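Local coordinates for cerato-platanin-like protein (Moniliophthora perniciosa, PDB 3SUK) that is of unknown function but belongs to the secreted cerato-platanin family and folds as a double-psi beta-barrel, at residues A3-F8 against A86-N91. Sequence-based numbering, arbitrary orientation. Where two conformers were deposited one is given.
Sequences AVQLRF and AGNGFN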
loop_
_atom_site.group_PDB
_atom_site.type_symbol
_atom_site.label_atom_id
_atom_site.label_comp_id
_atom_site.label_asym_id
_atom_site.label_seq_id
_atom_site.Cartn_x
_atom_site.Cartn_y
_atom_site.Cartn_z
ATOM N N ALA A 3 16.217 -3.886 -0.593
ATOM C CA ALA A 3 14.977 -4.020 -1.308
ATOM C C ALA A 3 13.924 -4.696 -0.420
ATOM O O ALA A 3 14.255 -5.359 0.532
ATOM C CB ALA A 3 15.219 -4.758 -2.589
ATOM N N VAL A 4 12.651 -4.474 -0.712
ATOM C CA VAL A 4 11.587 -5.184 -0.027
ATOM C C VAL A 4 10.736 -5.883 -1.080
ATOM O O VAL A 4 10.697 -5.457 -2.192
ATOM C CB VAL A 4 10.744 -4.268 0.920
ATOM C CG1 VAL A 4 11.636 -3.416 1.757
ATOM C CG2 VAL A 4 9.791 -3.431 0.176
ATOM N N GLN A 5 10.089 -6.967 -0.701
ATOM C CA GLN A 5 9.253 -7.646 -1.734
ATOM C C GLN A 5 7.881 -6.958 -1.870
ATOM O O GLN A 5 7.394 -6.338 -0.959
ATOM C CB GLN A 5 9.072 -9.142 -1.442
ATOM C CG GLN A 5 10.353 -10.036 -1.469
ATOM C CD GLN A 5 9.947 -11.429 -1.820
ATOM O OE1 GLN A 5 9.187 -12.050 -1.081
ATOM N NE2 GLN A 5 10.321 -11.884 -3.036
ATOM N N LEU A 6 7.371 -6.999 -3.087
ATOM C CA LEU A 6 6.071 -6.438 -3.402
ATOM C C LEU A 6 5.295 -7.406 -4.281
ATOM O O LEU A 6 5.820 -7.866 -5.243
ATOM C CB LEU A 6 6.211 -5.047 -4.047
ATOM C CG LEU A 6 4.882 -4.331 -4.308
ATOM C CD1 LEU A 6 5.038 -2.849 -4.128
ATOM C CD2 LEU A 6 4.349 -4.612 -5.684
ATOM N N ARG A 7 4.023 -7.607 -3.958
ATOM C CA ARG A 7 3.100 -8.425 -4.739
ATOM C C ARG A 7 1.755 -7.687 -4.691
ATOM O O ARG A 7 1.651 -6.640 -4.105
ATOM C CB ARG A 7 2.959 -9.843 -4.173
ATOM C CG ARG A 7 2.495 -9.836 -2.750
ATOM C CD ARG A 7 2.755 -11.143 -1.935
ATOM N NE ARG A 7 4.152 -11.469 -1.646
ATOM C CZ ARG A 7 5.093 -10.715 -1.036
ATOM N NH1 ARG A 7 4.954 -9.404 -0.610
ATOM N NH2 ARG A 7 6.262 -11.298 -0.900
ATOM N N PHE A 8 0.768 -8.228 -5.376
ATOM C CA PHE A 8 -0.533 -7.601 -5.397
ATOM C C PHE A 8 -1.587 -8.485 -4.783
ATOM O O PHE A 8 -1.451 -9.675 -4.666
ATOM C CB PHE A 8 -0.934 -7.107 -6.808
ATOM C CG PHE A 8 -1.312 -8.208 -7.769
ATOM C CD1 PHE A 8 -2.600 -8.710 -7.818
ATOM C CD2 PHE A 8 -0.384 -8.723 -8.603
ATOM C CE1 PHE A 8 -2.933 -9.682 -8.660
ATOM C CE2 PHE A 8 -0.738 -9.698 -9.495
ATOM C CZ PHE A 8 -2.017 -10.185 -9.506
ATOM N N ALA A 86 0.933 -7.192 6.258
ATOM C CA ALA A 86 1.433 -8.173 5.289
ATOM C C ALA A 86 2.476 -9.003 6.015
ATOM O O ALA A 86 3.115 -8.548 6.907
ATOM C CB ALA A 86 2.074 -7.466 4.122
ATOM N N GLY A 87 2.618 -10.241 5.599
ATOM C CA GLY A 87 3.645 -11.096 6.142
ATOM C C GLY A 87 5.051 -10.729 5.715
ATOM O O GLY A 87 5.955 -11.063 6.366
ATOM N N ASN A 88 5.215 -10.139 4.554
ATOM C CA ASN A 88 6.551 -9.904 4.004
ATOM C C ASN A 88 6.573 -8.763 2.969
ATOM O O ASN A 88 6.238 -8.989 1.852
ATOM C CB ASN A 88 7.020 -11.238 3.369
ATOM C CG ASN A 88 8.322 -11.161 2.669
ATOM O OD1 ASN A 88 9.155 -10.401 2.982
ATOM N ND2 ASN A 88 8.505 -12.067 1.753
ATOM N N GLY A 89 7.059 -7.607 3.345
ATOM C CA GLY A 89 6.990 -6.434 2.480
ATOM C C GLY A 89 5.576 -5.927 2.190
ATOM O O GLY A 89 4.789 -5.838 3.087
ATOM N N PHE A 90 5.299 -5.645 0.930
ATOM C CA PHE A 90 4.020 -5.028 0.559
ATOM C C PHE A 90 3.111 -5.964 -0.228
ATOM O O PHE A 90 3.542 -6.638 -1.130
ATOM C CB PHE A 90 4.219 -3.781 -0.346
ATOM C CG PHE A 90 4.912 -2.620 0.305
ATOM C CD1 PHE A 90 4.205 -1.769 1.102
ATOM C CD2 PHE A 90 6.242 -2.323 0.022
ATOM C CE1 PHE A 90 4.817 -0.709 1.676
ATOM C CE2 PHE A 90 6.859 -1.246 0.618
ATOM C CZ PHE A 90 6.104 -0.436 1.422
ATOM N N ASN A 91 1.838 -5.947 0.115
ATOM C CA ASN A 91 0.806 -6.479 -0.751
ATOM C C ASN A 91 -0.115 -5.318 -1.162
ATOM O O ASN A 91 -0.837 -4.822 -0.391
ATOM C CB ASN A 91 -0.068 -7.523 -0.042
ATOM C CG ASN A 91 0.710 -8.598 0.689
ATOM O OD1 ASN A 91 1.799 -8.960 0.362
ATOM N ND2 ASN A 91 0.088 -9.098 1.704
HETATM O O HOH W 1 10.360 -8.014 1.960
#
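Two parallel strands of the cerato-platanin double-psi beta-barrel meet here through two good backbone bonds, both made by Phe-90. Phe-90 N donates a hydrogen bond to Gln-5 O at 2.9 Å, almost straight at 173°, and Phe-90 O accepts one from Arg-7 N at 3.0 Å; each donor lies in the carbonyl plane. Before this, the chain turns at Gly-89, whose positive phi suits glycine and where a CB would run into Gln-5 O. Gln-5 N is satisfied by a water that it shares with Asn-88 OD1.

The side chain of Arg-7 starts in the crowded position between backbone N and carbonyl carbon (chi1 58°) and bends at chi3, so the guanidinium turns toward residues 88-91, with Phe-90 O at its edge. There NH1 faces three oxygens, all by weak, bent bonds: Asn-88 O at 2.8 Å, Phe-90 O at 3.1 Å and Asn-91 OD1 at 3.3 Å. Phe-90 O thus serves both the backbone and the side chain of Arg-7. Asn-91 runs alongside the arginine, its amide turned 80° from the guanidinium and its OD1 against CG and CD. An alanine at Arg-7 removes NH1 and its three weak bonds, and although Phe-90 O keeps the backbone N, the loop entering strand 90-92 would probably be less firmly held.

On the other face Phe-90 CB packs on Leu-6 CD1, while Val-4 CG2 meets the CD2-CE2 side of the ring, 3.7 Å from Phe-90 CE2. Tyr-65 meets that ring edge-to-face, and Ile-67 of strand 64-71 touches both Leu-6 and Phe-90. Strand 4-8 also pairs with strand 110-118, strand 90-92 lies next to strand 47-50, and helix 94-101 packs Met-97 and Leu-100 onto Leu-6.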